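PDB 4KSI: leucine aminopeptidase 1, chloroplastic from Solanum lycopersicum, which removes N-terminal amino acids, preferably leucine, from peptides as a magnesium-dependent homohexameric aminopeptidase, regulates wound signalling and has a role in insect defence. Local coordinates for residues V298-T303 with K323-G328; E387-L392 with T412-I417. All coordinates share one frame; numbering follows the deposited sequence. Where two conformers were deposited one is given.

Both contacts lie in the catalytic domain and follow one another along the chain without nesting. Strand 293-302 comes first and carries residues 298-302, and the chain turns a corner at Thr303. It then loops out through 19 residues, and contact 1 closes this loop where residues 323-328 return and start helix 327-342. Later, residues 387-392 lead into helix 388-401. The chain runs on through strand 406-411, and contact 2 closes the helix-to-strand excursion of 19 residues where residues 412-417 lead from that strand into helix 415-421. Lys300 and Asp325 of contact 1 share a magnesium ion with Glu387 of contact 2. Thr412 joins the two contacts through Asp325 and Lys300.

Contact 1: residues V298-T303 with K323-G328; sequences VGKGLT and KNDMGG. With MG (magnesium ion), chain C.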
ATOM      1  N   VAL A 298      20.356 -31.832  -2.986  1.00 13.83           N
ATOM      2  CA  VAL A 298      19.016 -31.642  -2.426  1.00 13.35           C
ATOM      3  C   VAL A 298      18.346 -30.442  -3.110  1.00 13.60           C
ATOM      4  O   VAL A 298      18.952 -29.366  -3.211  1.00 14.17           O
ATOM      5  CB  VAL A 298      19.124 -31.439  -0.902  1.00 13.89           C
ATOM      6  CG1 VAL A 298      17.778 -31.094  -0.311  1.00 13.07           C
ATOM      7  CG2 VAL A 298      19.713 -32.699  -0.220  1.00 13.46           C
ATOM      8  N   GLY A 299      17.157 -30.635  -3.686  1.00 13.17           N
ATOM      9  CA  GLY A 299      16.506 -29.552  -4.436  1.00 13.31           C
ATOM     10  C   GLY A 299      15.154 -29.234  -3.798  1.00 14.40           C
ATOM     11  O   GLY A 299      14.411 -30.155  -3.437  1.00 14.40           O
ATOM     12  N   LYS A 300      14.841 -27.947  -3.643  1.00 13.75           N
ATOM     13  CA  LYS A 300      13.568 -27.528  -3.150  1.00 13.78           C
ATOM     14  C   LYS A 300      12.549 -27.853  -4.231  1.00 14.35           C
ATOM     15  O   LYS A 300      12.710 -27.455  -5.393  1.00 14.51           O
ATOM     16  CB  LYS A 300      13.580 -26.014  -2.905  1.00 14.25           C
ATOM     17  CG  LYS A 300      12.209 -25.489  -2.493  1.00 14.68           C
ATOM     18  CD  LYS A 300      12.211 -23.963  -2.355  1.00 14.78           C
ATOM     19  CE  LYS A 300      10.785 -23.450  -2.229  1.00 15.58           C
ATOM     20  NZ  LYS A 300      10.796 -21.965  -2.121  1.00 16.31           N
ATOM     21  N   GLY A 301      11.497 -28.574  -3.855  1.00 13.45           N
ATOM     22  CA  GLY A 301      10.568 -29.065  -4.843  1.00 14.35           C
ATOM     23  C   GLY A 301       9.127 -28.638  -4.569  1.00 14.58           C
ATOM     24  O   GLY A 301       8.206 -29.475  -4.509  1.00 14.70           O
ATOM     25  N   LEU A 302       8.928 -27.333  -4.475  1.00 13.97           N
ATOM     26  CA  LEU A 302       7.568 -26.780  -4.362  1.00 13.75           C
ATOM     27  C   LEU A 302       7.026 -26.651  -5.795  1.00 13.98           C
ATOM     28  O   LEU A 302       7.344 -25.668  -6.517  1.00 13.40           O
ATOM     29  CB  LEU A 302       7.595 -25.413  -3.616  1.00 13.23           C
ATOM     30  CG  LEU A 302       7.434 -25.486  -2.073  1.00 13.57           C
ATOM     31  CD1 LEU A 302       5.992 -25.830  -1.687  1.00 13.49           C
ATOM     32  CD2 LEU A 302       8.337 -26.588  -1.503  1.00 12.70           C
ATOM     33  N   THR A 303       6.143 -27.572  -6.189  1.00 13.72           N
ATOM     34  CA  THR A 303       5.651 -27.561  -7.535  1.00 13.27           C
ATOM     35  C   THR A 303       4.720 -26.364  -7.785  1.00 13.88           C
ATOM     36  O   THR A 303       4.481 -25.951  -8.963  1.00 13.11           O
ATOM     37  CB  THR A 303       4.962 -28.904  -7.879  1.00 13.59           C
ATOM     38  OG1 THR A 303       3.820 -29.078  -7.040  1.00 14.53           O
ATOM     39  CG2 THR A 303       5.934 -30.119  -7.750  1.00 12.59           C
ATOM     40  N   LYS A 323       5.065 -21.772 -10.276  1.00 18.33           N
ATOM     41  CA  LYS A 323       5.434 -23.103 -10.789  1.00 17.73           C
ATOM     42  C   LYS A 323       6.976 -23.242 -10.767  1.00 19.09           C
ATOM     43  O   LYS A 323       7.485 -24.372 -10.862  1.00 19.66           O
ATOM     44  CB  LYS A 323       4.953 -23.288 -12.246  1.00 18.06           C
ATOM     45  CG  LYS A 323       5.656 -22.343 -13.250  1.00 17.36           C
ATOM     46  CD  LYS A 323       5.108 -22.511 -14.692  1.00 17.21           C
ATOM     47  CE  LYS A 323       5.864 -21.574 -15.662  1.00 17.21           C
ATOM     48  NZ  LYS A 323       5.201 -21.630 -17.034  1.00 18.98           N
ATOM     49  N   ASN A 324       7.733 -22.119 -10.720  1.00 18.57           N
ATOM     50  CA  ASN A 324       9.186 -22.263 -10.799  0.70 18.81           C
ATOM     51  C   ASN A 324       9.826 -22.416  -9.411  1.00 19.34           C
ATOM     52  O   ASN A 324      11.071 -22.448  -9.285  1.00 18.74           O
ATOM     53  CB  ASN A 324       9.825 -21.105 -11.553  0.70 19.00           C
ATOM     54  CG  ASN A 324       9.750 -19.827 -10.786  0.70 18.70           C
ATOM     55  OD1 ASN A 324       9.413 -19.832  -9.604  0.70 18.67           O
ATOM     56  ND2 ASN A 324      10.054 -18.719 -11.446  0.70 19.33           N
ATOM     57  N   ASP A 325       8.981 -22.547  -8.385  1.00 18.24           N
ATOM     58  CA  ASP A 325       9.495 -22.815  -7.046  1.00 18.22           C
ATOM     59  C   ASP A 325       9.996 -24.240  -6.862  1.00 16.64           C
ATOM     60  O   ASP A 325      10.399 -24.631  -5.757  1.00 15.87           O
ATOM     61  CB  ASP A 325       8.401 -22.512  -6.042  1.00 21.11           C
ATOM     62  CG  ASP A 325       8.913 -21.711  -4.846  1.00 26.43           C
ATOM     63  OD1 ASP A 325       9.902 -20.917  -4.944  1.00 25.64           O
ATOM     64  OD2 ASP A 325       8.293 -21.892  -3.772  1.00 30.54           O
ATOM     65  N   MET A 326       9.901 -25.043  -7.926  1.00 15.62           N
ATOM     66  CA  MET A 326      10.587 -26.349  -7.940  1.00 16.53           C
ATOM     67  C   MET A 326      11.875 -26.241  -8.817  1.00 15.81           C
ATOM     68  O   MET A 326      12.448 -27.258  -9.206  1.00 15.72           O
ATOM     69  CB  MET A 326       9.678 -27.528  -8.368  1.00 15.64           C
ATOM     70  CG  MET A 326       8.683 -27.227  -9.501  1.00 17.28           C
ATOM     71  SD  MET A 326       9.624 -26.745 -10.971  1.00 19.52           S
ATOM     72  CE  MET A 326      10.389 -28.320 -11.468  1.00 16.94           C
ATOM     73  N   GLY A 327      12.346 -25.011  -9.052  1.00 14.82           N
ATOM     74  CA  GLY A 327      13.542 -24.838  -9.870  1.00 14.33           C
ATOM     75  C   GLY A 327      14.800 -25.541  -9.324  1.00 15.10           C
ATOM     76  O   GLY A 327      15.625 -26.054 -10.117  1.00 14.75           O
ATOM     77  N   GLY A 328      14.997 -25.522  -7.995  1.00 13.49           N
ATOM     78  CA  GLY A 328      16.111 -26.314  -7.412  1.00 14.25           C
ATOM     79  C   GLY A 328      15.973 -27.816  -7.661  1.00 15.02           C
ATOM     80  O   GLY A 328      16.934 -28.484  -8.078  1.00 15.10           O
TER
HETATM   81 MG    MG C 602       8.613 -21.273  -1.917  1.00 29.86          MG
HETATM   82  O   HOH W   1      13.403 -24.606  -5.952  1.00 12.55           O
HETATM   83  O   HOH W   2       8.751 -19.080  -0.760  1.00 30.20           O
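Lys300 and Asp325 meet at a magnesium ion. NZ of Lys300 binds it at 2.3 Å and OD2 of Asp325 at 2.0 Å. CG of Lys300 is anti to the backbone N (chi1 175°) and the chain stays extended, which carries NZ out to the ion. Glu387 and a water are further ligands. OD1 of Asp325 is hydrogen-bonded to OG1 of Thr412.

Backbone polar contacts are few. Leu302 N gives a weak hydrogen bond to Asp325 O at 3.3 Å. One water links the two segments: it donates to Lys300 O and Asp325 O and accepts from Gly328 N at 2.7 Å. Met326 CA and Lys323 CA make CH...O contacts with Lys300 O and Thr303 O.

Packing fills the rest. CB of Leu302 lies 3.6 Å from Asp325 OD2, the two side chains side by side. Met326 CG rests 3.6 Å from Thr303 CA. Gly299 CA comes within 3.7 Å of Gly328 C.

Strand 293-302 lies between strands 347-358 and 406-411 in the sheet. Val298 packs on helix 388-401, Met326 is at the N-cap position of helix 327-342, and its side chain touches helix 197-221.

Contact 2: residues E387-L392 with T412-I417; sequences EGRLTL and TLTGAI. With MG (magnesium ion), chain C; MG (magnesium ion), chain B; SO4 (sulfate ion), chain D.
Leu413 reaches Leu392 through their methyl groups, CD1 to CD1 at 3.8 Å. This is the apolar part of a small contact. CD1 of Leu413 also lies 4.0 Å from Arg389 N. Leu392 is buried, with Val298 and Leu487 beside it.

The polar grip is on a sulfate ion, probably from the crystallisation liquor, at the start of helix 388-401. Gly388 N donates to O1 and Arg389 N to O4. Arg389 adds two bonds from the edge of its guanidinium: NE to O4 at 2.7 Å, nearly straight at 167°, and NH2 to O3 at 3.0 Å. A bend at chi3 (66°) turns the edge of the guanidinium to the anion, with the sulfur in its plane. An alanine here would lose both guanidinium bonds and would probably leave the sulfate less firmly held, with O3 lacking its NH2 donor.

The other side is looser. Thr414 CG2 is 3.8 Å from Arg389 NH2 and approaches the guanidinium obliquely. Thr414 is partly exposed and Gly415 is exposed. OG1 of Thr414 caps helix 415-421 by accepting from Ile417 N, and it is also hydrogen-bonded to Asp501.

Glu387 bridges the two magnesium ions, OE2 to one at 2.1 Å and OE1 to the other at 2.0 Å. Lys300, Asp305, Asp325 and Asp385 complete the protein ligands. A water is modelled between the ions, at uneven distances, and donates to sulfate O1. The arrangement is the two-metal site of M17 aminopeptidases, with Arg389, predicted to be an active-site residue, across the sulfate from the metals.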
ATOM      1  N   GLU A 387       8.101 -21.563   3.434  1.00 17.19           N
ATOM      2  CA  GLU A 387       7.746 -22.985   3.602  1.00 18.77           C
ATOM      3  C   GLU A 387       8.818 -23.865   2.987  1.00 18.83           C
ATOM      4  O   GLU A 387       8.981 -25.020   3.361  1.00 18.42           O
ATOM      5  CB  GLU A 387       6.383 -23.272   2.908  1.00 21.50           C
ATOM      6  CG  GLU A 387       6.458 -23.432   1.366  1.00 21.16           C
ATOM      7  CD  GLU A 387       6.950 -22.176   0.629  1.00 26.35           C
ATOM      8  OE1 GLU A 387       6.559 -21.010   0.947  1.00 25.77           O
ATOM      9  OE2 GLU A 387       7.772 -22.332  -0.310  1.00 29.82           O
ATOM     10  N   GLY A 388       9.575 -23.314   2.048  1.00 19.26           N
ATOM     11  CA  GLY A 388      10.595 -24.115   1.370  1.00 17.97           C
ATOM     12  C   GLY A 388      11.658 -24.574   2.344  1.00 16.94           C
ATOM     13  O   GLY A 388      12.111 -25.754   2.299  1.00 16.42           O
ATOM     14  N   ARG A 389      12.046 -23.690   3.263  1.00 14.85           N
ATOM     15  CA  ARG A 389      13.055 -24.097   4.232  1.00 14.96           C
ATOM     16  C   ARG A 389      12.542 -25.215   5.193  1.00 14.17           C
ATOM     17  O   ARG A 389      13.358 -25.960   5.727  1.00 14.96           O
ATOM     18  CB  ARG A 389      13.559 -22.883   5.026  1.00 15.08           C
ATOM     19  CG  ARG A 389      12.448 -22.243   5.900  1.00 14.95           C
ATOM     20  CD  ARG A 389      12.875 -20.802   6.305  1.00 15.17           C
ATOM     21  NE  ARG A 389      12.955 -19.930   5.143  1.00 15.86           N
ATOM     22  CZ  ARG A 389      13.439 -18.673   5.162  1.00 17.27           C
ATOM     23  NH1 ARG A 389      13.872 -18.111   6.319  1.00 16.75           N
ATOM     24  NH2 ARG A 389      13.433 -17.973   4.053  1.00 14.88           N
ATOM     25  N   LEU A 390      11.225 -25.309   5.416  1.00 13.30           N
ATOM     26  CA  LEU A 390      10.633 -26.362   6.265  1.00 14.15           C
ATOM     27  C   LEU A 390      10.720 -27.698   5.512  1.00 14.05           C
ATOM     28  O   LEU A 390      11.065 -28.692   6.113  1.00 14.53           O
ATOM     29  CB  LEU A 390       9.140 -26.054   6.524  1.00 14.66           C
ATOM     30  CG  LEU A 390       8.774 -24.734   7.263  1.00 15.83           C
ATOM     31  CD1 LEU A 390       7.253 -24.594   7.472  1.00 15.61           C
ATOM     32  CD2 LEU A 390       9.488 -24.704   8.620  1.00 16.36           C
ATOM     33  N   THR A 391      10.410 -27.720   4.202  1.00 12.91           N
ATOM     34  CA  THR A 391      10.558 -28.975   3.450  1.00 13.75           C
ATOM     35  C   THR A 391      12.040 -29.358   3.363  1.00 14.32           C
ATOM     36  O   THR A 391      12.374 -30.536   3.468  1.00 14.12           O
ATOM     37  CB  THR A 391       9.949 -28.897   2.053  1.00 12.99           C
ATOM     38  OG1 THR A 391      10.762 -28.060   1.240  1.00 12.69           O
ATOM     39  CG2 THR A 391       8.561 -28.279   2.128  1.00 11.92           C
ATOM     40  N   LEU A 392      12.916 -28.360   3.227  1.00 14.43           N
ATOM     41  CA  LEU A 392      14.357 -28.612   3.165  1.00 15.40           C
ATOM     42  C   LEU A 392      14.935 -29.108   4.491  1.00 15.03           C
ATOM     43  O   LEU A 392      15.854 -29.887   4.483  1.00 15.03           O
ATOM     44  CB  LEU A 392      15.129 -27.338   2.745  1.00 16.27           C
ATOM     45  CG  LEU A 392      14.994 -27.044   1.232  1.00 17.92           C
ATOM     46  CD1 LEU A 392      15.553 -25.619   0.974  1.00 17.90           C
ATOM     47  CD2 LEU A 392      15.662 -28.093   0.331  1.00 16.87           C
ATOM     48  N   THR A 412      14.996 -22.103  -4.686  1.00 16.79           N
ATOM     49  CA  THR A 412      14.426 -20.766  -4.930  1.00 17.73           C
ATOM     50  C   THR A 412      13.939 -20.161  -3.597  1.00 18.47           C
ATOM     51  O   THR A 412      12.758 -20.174  -3.326  1.00 19.92           O
ATOM     52  CB  THR A 412      13.225 -20.857  -5.879  1.00 17.40           C
ATOM     53  OG1 THR A 412      12.392 -21.944  -5.467  1.00 17.06           O
ATOM     54  CG2 THR A 412      13.735 -21.186  -7.331  1.00 17.35           C
ATOM     55  N   LEU A 413      14.836 -19.727  -2.732  1.00 18.13           N
ATOM     56  CA  LEU A 413      14.427 -19.559  -1.357  1.00 18.32           C
ATOM     57  C   LEU A 413      13.885 -18.170  -1.075  1.00 19.59           C
ATOM     58  O   LEU A 413      12.873 -18.043  -0.405  1.00 20.89           O
ATOM     59  CB  LEU A 413      15.574 -19.863  -0.374  1.00 17.79           C
ATOM     60  CG  LEU A 413      15.090 -20.441   0.985  1.00 17.83           C
ATOM     61  CD1 LEU A 413      14.708 -21.937   0.871  1.00 16.79           C
ATOM     62  CD2 LEU A 413      16.139 -20.266   2.084  1.00 16.03           C
ATOM     63  N   THR A 414      14.548 -17.116  -1.535  1.00 19.27           N
ATOM     64  CA  THR A 414      14.194 -15.787  -0.999  1.00 20.39           C
ATOM     65  C   THR A 414      14.128 -14.746  -2.119  1.00 20.77           C
ATOM     66  O   THR A 414      14.942 -14.819  -3.088  1.00 19.08           O
ATOM     67  CB  THR A 414      15.170 -15.282   0.115  1.00 20.14           C
ATOM     68  OG1 THR A 414      16.473 -15.037  -0.457  1.00 19.76           O
ATOM     69  CG2 THR A 414      15.306 -16.304   1.252  1.00 20.26           C
ATOM     70  N   GLY A 415      13.202 -13.778  -1.966  1.00 18.79           N
ATOM     71  CA  GLY A 415      13.217 -12.522  -2.779  1.00 18.83           C
ATOM     72  C   GLY A 415      14.471 -11.711  -2.409  1.00 18.40           C
ATOM     73  O   GLY A 415      15.056 -11.007  -3.242  1.00 19.64           O
ATOM     74  N   ALA A 416      14.888 -11.807  -1.148  1.00 19.10           N
ATOM     75  CA  ALA A 416      16.048 -11.039  -0.667  1.00 17.82           C
ATOM     76  C   ALA A 416      17.325 -11.291  -1.537  1.00 18.02           C
ATOM     77  O   ALA A 416      18.085 -10.366  -1.839  1.00 16.84           O
ATOM     78  CB  ALA A 416      16.308 -11.359   0.815  1.00 16.90           C
ATOM     79  N   ILE A 417      17.530 -12.528  -1.992  1.00 17.37           N
ATOM     80  CA  ILE A 417      18.723 -12.780  -2.783  1.00 16.94           C
ATOM     81  C   ILE A 417      18.680 -12.052  -4.144  1.00 17.34           C
ATOM     82  O   ILE A 417      19.717 -11.620  -4.674  1.00 18.29           O
ATOM     83  CB  ILE A 417      19.068 -14.306  -2.927  1.00 16.87           C
ATOM     84  CG1 ILE A 417      20.576 -14.452  -3.217  1.00 17.03           C
ATOM     85  CG2 ILE A 417      18.196 -15.046  -3.960  1.00 14.83           C
ATOM     86  CD1 ILE A 417      21.479 -13.998  -2.068  1.00 16.25           C
TER
HETATM   87 MG    MG C 602       8.613 -21.273  -1.917  1.00 29.86          MG
HETATM   88 MG    MG B 601       7.072 -19.425  -0.165  1.00  9.94          MG
HETATM   89  S   SO4 D 603      11.335 -20.437   1.651  0.80 28.84           S
HETATM   90  O1  SO4 D 603       9.924 -20.633   1.213  0.80 33.41           O
HETATM   91  O2  SO4 D 603      11.816 -20.971   0.335  0.80 29.96           O
HETATM   92  O3  SO4 D 603      11.776 -19.012   1.743  0.80 35.00           O
HETATM   93  O4  SO4 D 603      11.719 -20.969   2.921  0.80 16.86           O
HETATM   94  O   HOH W   2       8.751 -19.080  -0.760  1.00 30.20           O